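Local coordinates for transcriptional activator PlcR protein (Bacillus thuringiensis, PDB 3U3W) that binds DNA as a transcriptional activator and virulence regulator, activated by the quorum-sensing signal peptide PapR, at residues S35-S39 / G40-P44; Q50-A53 / A54-I58; I175-F178 / E179-K183; Y217-N220 / K221-I225. One frame throughout, in Å; residues are numbered along the deposited sequence.

Contact 1: residues S35-S39 / G40-P44; sequences SRIES and GAVYP. With nucleotides of chain F; nucleotides of chain E.
A single water molecule joins I37 to V42, donating to I37 O at 2.9 Å and to V42 O at 2.6 Å, and so satisfies two carbonyls where the helix gives way to the loop. Each segment also holds a DNA phosphate: the hydroxyl of S35 reaches OP2 of DA3 of chain E at 2.6 Å, and the backbone N-H of Y43 points almost straight at OP1 of DT11 of chain F (2.8 Å, 164°). Between these two grips the chain turns through a Schellman motif. G40, with positive phi, suits the turn because it has no CB to collide with S39 O. Its N bonds weakly to I37 O, and A41 N bonds weakly to R36 O at 3.2 Å. R36 O also receives S39 OG, which comes from above the carbonyl plane. R36 itself extends toward the DNA, its NH2 bonding N7 and O6 of a guanine, as befits the recognition helix of a helix-turn-helix domain. Branched V42 puts CG2 3.7 Å from C7 of DT12 of chain F. On the protein side I37 CD1 meets P44 CB at 3.6 Å. I37 continues the core onto I10 of helix 4-16 and onto I48 and I52 of helix 46-56, while P44 packs on L6 of helix 4-16 and L49 of helix 46-56, and also on M46 of the second subunit.

Contact 2: residues Q50-A53 / A54-I58; sequences QGIA and AKLQI
The carbonyl oxygen of A53 accepts the N-H of I58 at 2.9 Å in a nearly straight bond (169°), the i+5 to i bond of the C-terminal turn of helix 46-56. Inside it Q57 N returns to A54 O at 3.0 Å, an i+3 to i bond. Q57 has positive phi (59°), and the turn is a Schellman motif, here ending the helix that follows the DNA-recognition helix of the helix-turn-helix domain. One turn earlier the regular pattern holds: A54 N binds Q50 O, and K55 N meets G51 O at 3.0 Å. The side chains sort themselves by face. I52 and L56 lie alongside each other and point the same way, with I52 CG2 tight against L56 CD1 at 3.4 Å. L56 CG stands anti to its carbonyl carbon (chi1 -60°), which also brings it to 3.2 Å from I52 O. The short side chain of A53 lets I60 and F63 pack directly on it, and F63 also touches I58. On another face A54 and Q50 suit a close protein interface, meeting T147 and I149 of the second subunit. The long K55 side chain leads away from the helix; it bends at chi3, and NZ donates to the carbonyls of L24 and E26 at the end of helix 21-25.

Contact 3: residues I175-F178 / E179-K183; sequences IDLF and EQILK
The F178 ring is met by I181 in a loose, oblique contact, in which I181 CD1 lies 4.4 Å from F178 CD1. The ring also packs on N159, A162 and N163 of helix 153-167 and N201 of helix 192-208. A large flat side chain suits this place, wedged between two neighbouring helices. Other flat groups include the Q180 amide, whose NE2 lies 4.2 Å from L177 CD1, and the carboxylates of D176 and E179. In one conformer of D176 its OD1 comes within 3.8 Å of E179 OE1, but D176 has two conformers, so this approach of like charges is doubtful. The turns beneath are plain alpha-helix. L182 N binds F178 O (3.0 Å), E179 N binds I175 O, and I181 N binds L177 O. I181 has CG1 anti to the carbonyl carbon (chi1 -63°), which lays that atom 3.3 Å from L177 O and lets CD1 reach back to L177 CG at 4.2 Å. Likewise E179, its chain extended beyond CG, rests its CG 3.3 Å from I175 O before carrying the charge outward. Helix 171-187 thus has two sides, as in the helical pairs of a tetratricopeptide-like domain. I175, L177, F178, I181 and L182 give it a hydrocarbon side that packs on helices 153-167 and 192-208, whereas E179 and Q180 give it an exposed polar side. Hydrophobic burial and backbone bonds, rather than side-chain polar bonds between the two segments, therefore hold this stretch in place.

Contact 4: residues Y217-N220 / K221-I225; sequences YQVN and KAIEI
K221 leans on Y217 one turn before it, on helix 212-228 of the tetratricopeptide-like domain. Its CB starts over the helix backbone, 3.4 Å from Y217 O and 3.6 Å from Q218 O. CG stands anti to the backbone N (chi1 -165°), and bends at chi2 and chi3 then turn the chain alongside the tyrosine. CD arrives 4.0 Å from Y217 OH, approaching the ring obliquely, and NZ ends 4.1 Å from the same hydroxyl, too far for a hydrogen bond. The long aliphatic chain suits this outer side, where it can run alongside the tyrosine hydroxyl and still carry its charge outward; both residues touch a crystal neighbour, which may influence their pose. The backbone below is regular, with I223 N bonded to V219 O (2.9 Å). The inward side is apolar and branched: V219 and I223 point the same way, CG1 of V219 lying 4.0 Å from CD1 of I223, and both pack on R242 of helix 235-248. R242 also donates to OD1 of N220, so an amide at the border of this apolar patch has a firm partner. Q218 faces helix 192-208, touching H202 and L206, and its OE1 accepts from R199. Small A222 adds little bulk between the turns, its CB 3.5 Å from Q218 O. The amide of Q218 also brings NE2 to the edge of the Y217 ring, in the ring plane.

The four contacts follow one another along the chain, each closing before the next opens, and fall into two pairs. Contacts 1 and 2 belong to the helix-turn-helix region, on the successive helices 31-38 and 46-56. Their centres are about 16 Å apart, they touch through I37 CD1 and I52 CD1 at 4.1 Å, and both reach the second subunit. Contacts 3 and 4 lie in the C-terminal helical domain, on helices 171-187 and 212-228, also about 16 Å between centres, with helix 192-208 packing against both. Contact 1 lies about 50 Å from contact 4, centre to centre, across the chain's centre, so the DNA-reading end is well separated from these helices.

Contact 1: residues S35-S39 / G40-P44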
loop_
_atom_site.group_PDB
_atom_site.type_symbol
_atom_site.label_atom_id
_atom_site.label_comp_id
_atom_site.label_asym_id
_atom_site.label_seq_id
_atom_site.Cartn_x
_atom_site.Cartn_y
_atom_site.Cartn_z
ATOM N N SER A 35 23.181 21.378 12.298
ATOM C CA SER A 35 22.962 21.943 13.629
ATOM C C SER A 35 21.779 22.917 13.634
ATOM O O SER A 35 20.901 22.835 14.490
ATOM C CB SER A 35 24.224 22.647 14.140
ATOM O OG SER A 35 24.032 23.163 15.449
ATOM N N ARG A 36 21.755 23.832 12.670
ATOM C CA ARG A 36 20.713 24.840 12.625
ATOM C C ARG A 36 19.352 24.245 12.259
ATOM O O ARG A 36 18.320 24.724 12.724
ATOM C CB ARG A 36 21.088 25.980 11.677
ATOM C CG ARG A 36 22.195 26.898 12.187
ATOM C CD ARG A 36 22.198 28.190 11.390
ATOM N NE ARG A 36 23.505 28.835 11.337
ATOM C CZ ARG A 36 23.901 29.784 12.177
ATOM N NH1 ARG A 36 23.095 30.194 13.149
ATOM N NH2 ARG A 36 25.103 30.321 12.044
ATOM N N ILE A 37 19.357 23.206 11.428
ATOM C CA ILE A 37 18.139 22.463 11.111
ATOM C C ILE A 37 17.566 21.743 12.343
ATOM O O ILE A 37 16.352 21.765 12.569
ATOM C CB ILE A 37 18.366 21.455 9.964
ATOM C CG1 ILE A 37 18.573 22.200 8.649
ATOM C CG2 ILE A 37 17.187 20.499 9.827
ATOM C CD1 ILE A 37 19.059 21.319 7.544
ATOM N N GLU A 38 18.427 21.124 13.150
ATOM C CA GLU A 38 17.959 20.422 14.354
ATOM C C GLU A 38 17.488 21.347 15.483
ATOM O O GLU A 38 16.715 20.933 16.339
ATOM C CB GLU A 38 19.022 19.469 14.892
ATOM C CG GLU A 38 19.504 18.455 13.887
ATOM C CD GLU A 38 20.476 17.446 14.486
ATOM O OE1 GLU A 38 21.160 17.764 15.497
ATOM O OE2 GLU A 38 20.544 16.325 13.934
ATOM N N SER A 39 17.960 22.591 15.483
ATOM C CA SER A 39 17.592 23.548 16.525
ATOM C C SER A 39 16.305 24.300 16.184
ATOM O O SER A 39 15.781 25.047 17.010
ATOM C CB SER A 39 18.732 24.547 16.779
ATOM O OG SER A 39 18.751 25.572 15.797
ATOM N N GLY A 40 15.809 24.105 14.966
ATOM C CA GLY A 40 14.561 24.707 14.542
ATOM C C GLY A 40 14.711 26.091 13.938
ATOM O O GLY A 40 13.723 26.725 13.583
ATOM N N ALA A 41 15.949 26.554 13.808
ATOM C CA ALA A 41 16.233 27.918 13.358
ATOM C C ALA A 41 16.040 28.084 11.859
ATOM O O ALA A 41 16.082 29.193 11.329
ATOM C CB ALA A 41 17.658 28.309 13.738
ATOM N N VAL A 42 15.820 26.974 11.176
ATOM C CA VAL A 42 15.825 26.986 9.737
ATOM C C VAL A 42 14.961 25.864 9.175
ATOM O O VAL A 42 14.921 24.768 9.724
ATOM C CB VAL A 42 17.281 26.861 9.225
ATOM C CG1 VAL A 42 17.352 25.959 8.021
ATOM C CG2 VAL A 42 17.860 28.236 8.926
ATOM N N TYR A 43 14.248 26.161 8.098
ATOM C CA TYR A 43 13.658 25.131 7.261
ATOM C C TYR A 43 14.684 24.765 6.192
ATOM O O TYR A 43 15.281 25.649 5.576
ATOM C CB TYR A 43 12.397 25.648 6.568
ATOM C CG TYR A 43 11.135 25.642 7.404
ATOM C CD1 TYR A 43 11.100 25.058 8.667
ATOM C CD2 TYR A 43 9.965 26.208 6.911
ATOM C CE1 TYR A 43 9.935 25.057 9.419
ATOM C CE2 TYR A 43 8.802 26.209 7.648
ATOM C CZ TYR A 43 8.786 25.637 8.901
ATOM O OH TYR A 43 7.606 25.654 9.622
ATOM N N PRO A 44 14.892 23.463 5.961
ATOM C CA PRO A 44 15.839 23.051 4.925
ATOM C C PRO A 44 15.201 23.054 3.536
ATOM O O PRO A 44 13.998 22.850 3.413
ATOM C CB PRO A 44 16.201 21.622 5.342
ATOM C CG PRO A 44 14.944 21.112 5.987
ATOM C CD PRO A 44 14.337 22.312 6.698
ATOM P P DT F 11 14.587 29.937 6.850
ATOM O OP1 DT F 11 13.825 28.675 6.935
ATOM O OP2 DT F 11 15.158 30.540 8.070
ATOM O "O5'" DT F 11 15.815 29.759 5.823
ATOM C "C5'" DT F 11 15.781 28.878 4.697
ATOM C "C4'" DT F 11 17.186 28.662 4.146
ATOM O "O4'" DT F 11 17.740 29.978 3.928
ATOM C "C3'" DT F 11 18.185 28.002 5.096
ATOM O "O3'" DT F 11 18.188 26.540 5.091
ATOM C "C2'" DT F 11 19.530 28.619 4.738
ATOM C "C1'" DT F 11 19.144 29.920 4.047
ATOM N N1 DT F 11 19.616 31.127 4.756
ATOM C C2 DT F 11 20.827 31.639 4.359
ATOM O O2 DT F 11 21.495 31.141 3.469
ATOM N N3 DT F 11 21.217 32.760 5.043
ATOM C C4 DT F 11 20.530 33.401 6.056
ATOM O O4 DT F 11 20.978 34.405 6.593
ATOM C C5 DT F 11 19.268 32.803 6.428
ATOM C C7 DT F 11 18.443 33.413 7.524
ATOM C C6 DT F 11 18.873 31.703 5.770
ATOM P P DA E 3 24.091 21.797 18.820
ATOM O OP1 DA E 3 23.092 21.808 19.926
ATOM O OP2 DA E 3 23.679 21.465 17.442
ATOM O "O5'" DA E 3 24.785 23.226 18.854
ATOM C "C5'" DA E 3 25.404 23.627 20.064
ATOM C "C4'" DA E 3 25.846 25.069 19.946
ATOM O "O4'" DA E 3 27.047 25.161 19.151
ATOM C "C3'" DA E 3 24.852 26.007 19.286
ATOM O "O3'" DA E 3 24.967 27.207 20.012
ATOM C "C2'" DA E 3 25.351 26.134 17.850
ATOM C "C1'" DA E 3 26.855 25.994 18.027
ATOM N N9 DA E 3 27.597 25.358 16.933
ATOM C C8 DA E 3 27.249 24.264 16.189
ATOM N N7 DA E 3 28.149 23.924 15.289
ATOM C C5 DA E 3 29.158 24.855 15.454
ATOM C C6 DA E 3 30.400 25.048 14.807
ATOM N N6 DA E 3 30.860 24.278 13.810
ATOM N N1 DA E 3 31.155 26.085 15.223
ATOM C C2 DA E 3 30.710 26.861 16.214
ATOM N N3 DA E 3 29.574 26.773 16.903
ATOM C C4 DA E 3 28.834 25.742 16.465
ATOM P P DT F 12 18.794 25.709 3.852
ATOM O OP1 DT F 12 18.131 26.173 2.621
ATOM O OP2 DT F 12 18.768 24.282 4.212
ATOM O "O5'" DT F 12 20.329 26.147 3.795
ATOM C "C5'" DT F 12 20.959 26.247 2.523
ATOM C "C4'" DT F 12 22.378 26.764 2.655
ATOM O "O4'" DT F 12 22.380 28.040 3.347
ATOM C "C3'" DT F 12 23.358 25.856 3.404
ATOM O "O3'" DT F 12 24.298 25.417 2.410
ATOM C "C2'" DT F 12 23.944 26.738 4.522
ATOM C "C1'" DT F 12 23.604 28.153 4.043
ATOM N N1 DT F 12 23.414 29.189 5.096
ATOM C C2 DT F 12 24.204 30.316 5.065
ATOM O O2 DT F 12 25.062 30.501 4.226
ATOM N N3 DT F 12 23.953 31.225 6.058
ATOM C C4 DT F 12 23.008 31.126 7.059
ATOM O O4 DT F 12 22.873 32.005 7.901
ATOM C C5 DT F 12 22.205 29.924 7.037
ATOM C C7 DT F 12 21.137 29.694 8.071
ATOM C C6 DT F 12 22.443 29.028 6.066
HETATM O O HOH W 1 13.996 22.934 11.249
#

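Contact 2: residues Q50-A53 / A54-I58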
loop_
_atom_site.group_PDB
_atom_site.type_symbol
_atom_site.label_atom_id
_atom_site.label_comp_id
_atom_site.label_asym_id
_atom_site.label_seq_id
_atom_site.Cartn_x
_atom_site.Cartn_y
_atom_site.Cartn_z
ATOM N N GLN A 50 15.843 16.031 1.096
ATOM C CA GLN A 50 15.892 14.826 0.295
ATOM C C GLN A 50 17.119 13.986 0.674
ATOM O O GLN A 50 17.017 12.788 0.930
ATOM C CB GLN A 50 15.908 15.241 -1.179
ATOM C CG GLN A 50 16.820 14.437 -2.071
ATOM C CD GLN A 50 16.364 13.015 -2.177
ATOM O OE1 GLN A 50 15.168 12.731 -2.078
ATOM N NE2 GLN A 50 17.311 12.100 -2.354
ATOM N N GLY A 51 18.269 14.642 0.745
ATOM C CA GLY A 51 19.494 14.017 1.207
ATOM C C GLY A 51 19.406 13.458 2.615
ATOM O O GLY A 51 19.726 12.289 2.841
ATOM N N ILE A 52 18.987 14.284 3.571
ATOM C CA ILE A 52 18.863 13.822 4.957
ATOM C C ILE A 52 17.895 12.638 5.079
ATOM O O ILE A 52 18.175 11.671 5.786
ATOM C CB ILE A 52 18.418 14.957 5.894
ATOM C CG1 ILE A 52 19.563 15.936 6.125
ATOM C CG2 ILE A 52 17.912 14.415 7.226
ATOM C CD1 ILE A 52 19.082 17.282 6.613
ATOM N N ALA A 53 16.765 12.711 4.380
ATOM C CA ALA A 53 15.780 11.635 4.416
ATOM C C ALA A 53 16.342 10.336 3.851
ATOM O O ALA A 53 16.102 9.257 4.386
ATOM C CB ALA A 53 14.507 12.038 3.678
ATOM N N ALA A 54 17.093 10.447 2.768
ATOM C CA ALA A 54 17.711 9.280 2.163
ATOM C C ALA A 54 18.723 8.608 3.100
ATOM O O ALA A 54 18.635 7.404 3.374
ATOM C CB ALA A 54 18.363 9.661 0.841
ATOM N N LYS A 55 19.680 9.386 3.595
ATOM C CA LYS A 55 20.705 8.843 4.477
ATOM C C LYS A 55 20.113 8.229 5.752
ATOM O O LYS A 55 20.620 7.230 6.263
ATOM C CB LYS A 55 21.765 9.903 4.819
ATOM C CG LYS A 55 23.062 9.295 5.375
ATOM C CD LYS A 55 24.206 10.301 5.447
ATOM C CE LYS A 55 24.565 10.860 4.078
ATOM N NZ LYS A 55 25.728 11.797 4.159
ATOM N N LEU A 56 19.033 8.823 6.258
ATOM C CA LEU A 56 18.399 8.338 7.480
ATOM C C LEU A 56 17.360 7.255 7.185
ATOM O O LEU A 56 16.806 6.650 8.103
ATOM C CB LEU A 56 17.749 9.487 8.248
ATOM C CG LEU A 56 18.616 10.649 8.738
ATOM C CD1 LEU A 56 17.740 11.756 9.304
ATOM C CD2 LEU A 56 19.608 10.186 9.771
ATOM N N GLN A 57 17.107 7.006 5.903
ATOM C CA GLN A 57 16.125 6.005 5.482
ATOM C C GLN A 57 14.747 6.325 6.041
ATOM O O GLN A 57 14.136 5.515 6.723
ATOM C CB GLN A 57 16.561 4.591 5.881
ATOM C CG GLN A 57 17.884 4.143 5.231
ATOM C CD GLN A 57 18.327 2.736 5.650
ATOM O OE1 GLN A 57 19.115 2.572 6.585
ATOM N NE2 GLN A 57 17.824 1.720 4.950
ATOM N N ILE A 58 14.267 7.523 5.749
ATOM C CA ILE A 58 12.958 7.953 6.214
ATOM C C ILE A 58 12.153 8.470 5.029
ATOM O O ILE A 58 12.628 9.342 4.299
ATOM C CB ILE A 58 13.089 9.072 7.260
ATOM C CG1 ILE A 58 13.914 8.595 8.465
ATOM C CG2 ILE A 58 11.706 9.610 7.647
ATOM C CD1 ILE A 58 13.178 7.658 9.433
#

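Contact 3: residues I175-F178 / E179-K183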
loop_
_atom_site.group_PDB
_atom_site.type_symbol
_atom_site.label_atom_id
_atom_site.label_comp_id
_atom_site.label_asym_id
_atom_site.label_seq_id
_atom_site.Cartn_x
_atom_site.Cartn_y
_atom_site.Cartn_z
ATOM N N ILE A 175 -26.001 6.528 -7.051
ATOM C CA ILE A 175 -25.322 6.077 -8.260
ATOM C C ILE A 175 -24.561 7.214 -8.963
ATOM O O ILE A 175 -23.421 7.035 -9.376
ATOM C CB ILE A 175 -26.292 5.346 -9.198
ATOM C CG1 ILE A 175 -26.593 3.946 -8.624
ATOM C CG2 ILE A 175 -25.717 5.291 -10.600
ATOM C CD1 ILE A 175 -27.892 3.280 -9.143
ATOM N N ASP A 176 -25.180 8.383 -9.067
ATOM C CA ASP A 176 -24.515 9.523 -9.682
ATOM C C ASP A 176 -23.308 9.998 -8.870
ATOM O O ASP A 176 -22.327 10.462 -9.440
ATOM C CB ASP A 176 -25.506 10.674 -9.934
ATOM C CG ASP A 176 -26.346 10.474 -11.205
ATOM O OD1 ASP A 176 -25.832 9.915 -12.209
ATOM O OD2 ASP A 176 -27.527 10.888 -11.202
ATOM N N LEU A 177 -23.373 9.876 -7.544
ATOM C CA LEU A 177 -22.262 10.264 -6.688
ATOM C C LEU A 177 -21.105 9.255 -6.789
ATOM O O LEU A 177 -19.937 9.641 -6.839
ATOM C CB LEU A 177 -22.708 10.488 -5.239
ATOM C CG LEU A 177 -21.585 10.960 -4.300
ATOM C CD1 LEU A 177 -20.655 11.997 -4.956
ATOM C CD2 LEU A 177 -22.118 11.495 -2.964
ATOM N N PHE A 178 -21.434 7.970 -6.856
ATOM C CA PHE A 178 -20.422 6.949 -7.108
ATOM C C PHE A 178 -19.672 7.204 -8.415
ATOM O O PHE A 178 -18.431 7.170 -8.452
ATOM C CB PHE A 178 -21.044 5.550 -7.114
ATOM C CG PHE A 178 -21.434 5.077 -5.751
ATOM C CD1 PHE A 178 -20.515 5.139 -4.694
ATOM C CD2 PHE A 178 -22.709 4.597 -5.502
ATOM C CE1 PHE A 178 -20.867 4.730 -3.413
ATOM C CE2 PHE A 178 -23.065 4.179 -4.226
ATOM C CZ PHE A 178 -22.133 4.246 -3.178
ATOM N N GLU A 179 -20.418 7.464 -9.487
ATOM C CA GLU A 179 -19.795 7.772 -10.766
ATOM C C GLU A 179 -18.884 8.997 -10.662
ATOM O O GLU A 179 -17.812 9.003 -11.243
ATOM C CB GLU A 179 -20.838 7.966 -11.861
ATOM C CG GLU A 179 -21.636 6.713 -12.188
ATOM C CD GLU A 179 -22.630 6.954 -13.312
ATOM O OE1 GLU A 179 -22.834 8.131 -13.673
ATOM O OE2 GLU A 179 -23.193 5.971 -13.842
ATOM N N GLN A 180 -19.292 10.026 -9.925
ATOM C CA GLN A 180 -18.422 11.197 -9.758
ATOM C C GLN A 180 -17.124 10.848 -9.042
ATOM O O GLN A 180 -16.076 11.390 -9.383
ATOM C CB GLN A 180 -19.100 12.306 -8.965
ATOM C CG GLN A 180 -19.959 13.277 -9.732
ATOM C CD GLN A 180 -20.742 14.168 -8.774
ATOM O OE1 GLN A 180 -21.978 14.172 -8.785
ATOM N NE2 GLN A 180 -20.023 14.901 -7.914
ATOM N N ILE A 181 -17.203 9.979 -8.030
ATOM C CA ILE A 181 -16.010 9.554 -7.280
ATOM C C ILE A 181 -15.022 8.788 -8.160
ATOM O O ILE A 181 -13.821 9.076 -8.159
ATOM C CB ILE A 181 -16.357 8.716 -6.007
ATOM C CG1 ILE A 181 -17.165 9.552 -5.018
ATOM C CG2 ILE A 181 -15.083 8.188 -5.336
ATOM C CD1 ILE A 181 -18.022 8.740 -4.071
ATOM N N LEU A 182 -15.518 7.819 -8.920
ATOM C CA LEU A 182 -14.666 7.067 -9.846
ATOM C C LEU A 182 -13.968 7.977 -10.849
ATOM O O LEU A 182 -12.829 7.717 -11.234
ATOM C CB LEU A 182 -15.464 5.985 -10.577
ATOM C CG LEU A 182 -16.000 4.915 -9.614
ATOM C CD1 LEU A 182 -16.996 3.980 -10.289
ATOM C CD2 LEU A 182 -14.847 4.138 -8.971
ATOM N N LYS A 183 -14.660 9.043 -11.251
ATOM C CA LYS A 183 -14.136 10.034 -12.189
ATOM C C LYS A 183 -13.030 10.887 -11.561
ATOM O O LYS A 183 -11.977 11.093 -12.161
ATOM C CB LYS A 183 -15.280 10.919 -12.706
ATOM C CG LYS A 183 -14.882 11.935 -13.773
ATOM C CD LYS A 183 -16.107 12.629 -14.371
ATOM C CE LYS A 183 -15.741 13.472 -15.600
ATOM N NZ LYS A 183 -14.663 14.478 -15.341
#

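Contact 4: residues Y217-N220 / K221-I225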
loop_
_atom_site.group_PDB
_atom_site.type_symbol
_atom_site.label_atom_id
_atom_site.label_comp_id
_atom_site.label_asym_id
_atom_site.label_seq_id
_atom_site.Cartn_x
_atom_site.Cartn_y
_atom_site.Cartn_z
ATOM N N TYR A 217 -20.987 -6.030 -13.968
ATOM C CA TYR A 217 -19.881 -5.366 -14.636
ATOM C C TYR A 217 -18.939 -4.736 -13.621
ATOM O O TYR A 217 -17.726 -4.972 -13.655
ATOM C CB TYR A 217 -20.378 -4.299 -15.602
ATOM C CG TYR A 217 -19.275 -3.428 -16.149
ATOM C CD1 TYR A 217 -18.453 -3.871 -17.183
ATOM C CD2 TYR A 217 -19.054 -2.156 -15.634
ATOM C CE1 TYR A 217 -17.427 -3.063 -17.680
ATOM C CE2 TYR A 217 -18.045 -1.339 -16.131
ATOM C CZ TYR A 217 -17.238 -1.805 -17.157
ATOM O OH TYR A 217 -16.235 -1.006 -17.646
ATOM N N GLN A 218 -19.503 -3.929 -12.723
ATOM C CA GLN A 218 -18.712 -3.293 -11.675
ATOM C C GLN A 218 -18.072 -4.325 -10.751
ATOM O O GLN A 218 -16.915 -4.169 -10.375
ATOM C CB GLN A 218 -19.556 -2.317 -10.869
ATOM C CG GLN A 218 -20.043 -1.141 -11.683
ATOM C CD GLN A 218 -18.924 -0.178 -12.001
ATOM O OE1 GLN A 218 -17.893 -0.163 -11.329
ATOM N NE2 GLN A 218 -19.112 0.628 -13.037
ATOM N N VAL A 219 -18.823 -5.369 -10.401
ATOM C CA VAL A 219 -18.319 -6.443 -9.541
ATOM C C VAL A 219 -17.092 -7.137 -10.144
ATOM O O VAL A 219 -16.050 -7.267 -9.486
ATOM C CB VAL A 219 -19.403 -7.507 -9.231
ATOM C CG1 VAL A 219 -18.776 -8.748 -8.609
ATOM C CG2 VAL A 219 -20.428 -6.949 -8.302
ATOM N N ASN A 220 -17.209 -7.555 -11.402
ATOM C CA ASN A 220 -16.113 -8.242 -12.090
ATOM C C ASN A 220 -14.899 -7.359 -12.312
ATOM O O ASN A 220 -13.758 -7.822 -12.216
ATOM C CB ASN A 220 -16.582 -8.830 -13.418
ATOM C CG ASN A 220 -17.459 -10.052 -13.231
ATOM O OD1 ASN A 220 -17.364 -10.752 -12.220
ATOM N ND2 ASN A 220 -18.320 -10.308 -14.200
ATOM N N LYS A 221 -15.149 -6.091 -12.612
ATOM C CA LYS A 221 -14.082 -5.114 -12.703
ATOM C C LYS A 221 -13.344 -5.035 -11.352
ATOM O O LYS A 221 -12.117 -5.063 -11.300
ATOM C CB LYS A 221 -14.646 -3.743 -13.084
ATOM C CG LYS A 221 -13.605 -2.753 -13.554
ATOM C CD LYS A 221 -13.674 -2.568 -15.062
ATOM C CE LYS A 221 -13.666 -3.918 -15.797
ATOM N NZ LYS A 221 -13.251 -3.801 -17.237
ATOM N N ALA A 222 -14.095 -4.958 -10.256
ATOM C CA ALA A 222 -13.481 -4.808 -8.945
ATOM C C ALA A 222 -12.717 -6.091 -8.512
ATOM O O ALA A 222 -11.620 -6.006 -7.984
ATOM C CB ALA A 222 -14.513 -4.349 -7.904
ATOM N N ILE A 223 -13.279 -7.260 -8.789
ATOM C CA ILE A 223 -12.583 -8.533 -8.595
ATOM C C ILE A 223 -11.264 -8.601 -9.365
ATOM O O ILE A 223 -10.257 -9.066 -8.831
ATOM C CB ILE A 223 -13.483 -9.732 -8.995
ATOM C CG1 ILE A 223 -14.723 -9.768 -8.084
ATOM C CG2 ILE A 223 -12.682 -11.053 -9.005
ATOM C CD1 ILE A 223 -15.570 -11.046 -8.182
ATOM N N GLU A 224 -11.271 -8.134 -10.612
ATOM C CA GLU A 224 -10.050 -8.099 -11.415
ATOM C C GLU A 224 -8.998 -7.203 -10.765
ATOM O O GLU A 224 -7.836 -7.597 -10.618
ATOM C CB GLU A 224 -10.339 -7.628 -12.845
ATOM C CG GLU A 224 -9.095 -7.357 -13.684
ATOM C CD GLU A 224 -9.281 -6.187 -14.656
ATOM O OE1 GLU A 224 -10.179 -6.263 -15.523
ATOM O OE2 GLU A 224 -8.531 -5.185 -14.546
ATOM N N ILE A 225 -9.405 -5.998 -10.377
ATOM C CA ILE A 225 -8.497 -5.075 -9.704
ATOM C C ILE A 225 -7.951 -5.674 -8.408
ATOM O O ILE A 225 -6.780 -5.513 -8.090
ATOM C CB ILE A 225 -9.163 -3.726 -9.392
ATOM C CG1 ILE A 225 -9.615 -3.057 -10.698
ATOM C CG2 ILE A 225 -8.195 -2.814 -8.624
ATOM C CD1 ILE A 225 -10.488 -1.849 -10.487
#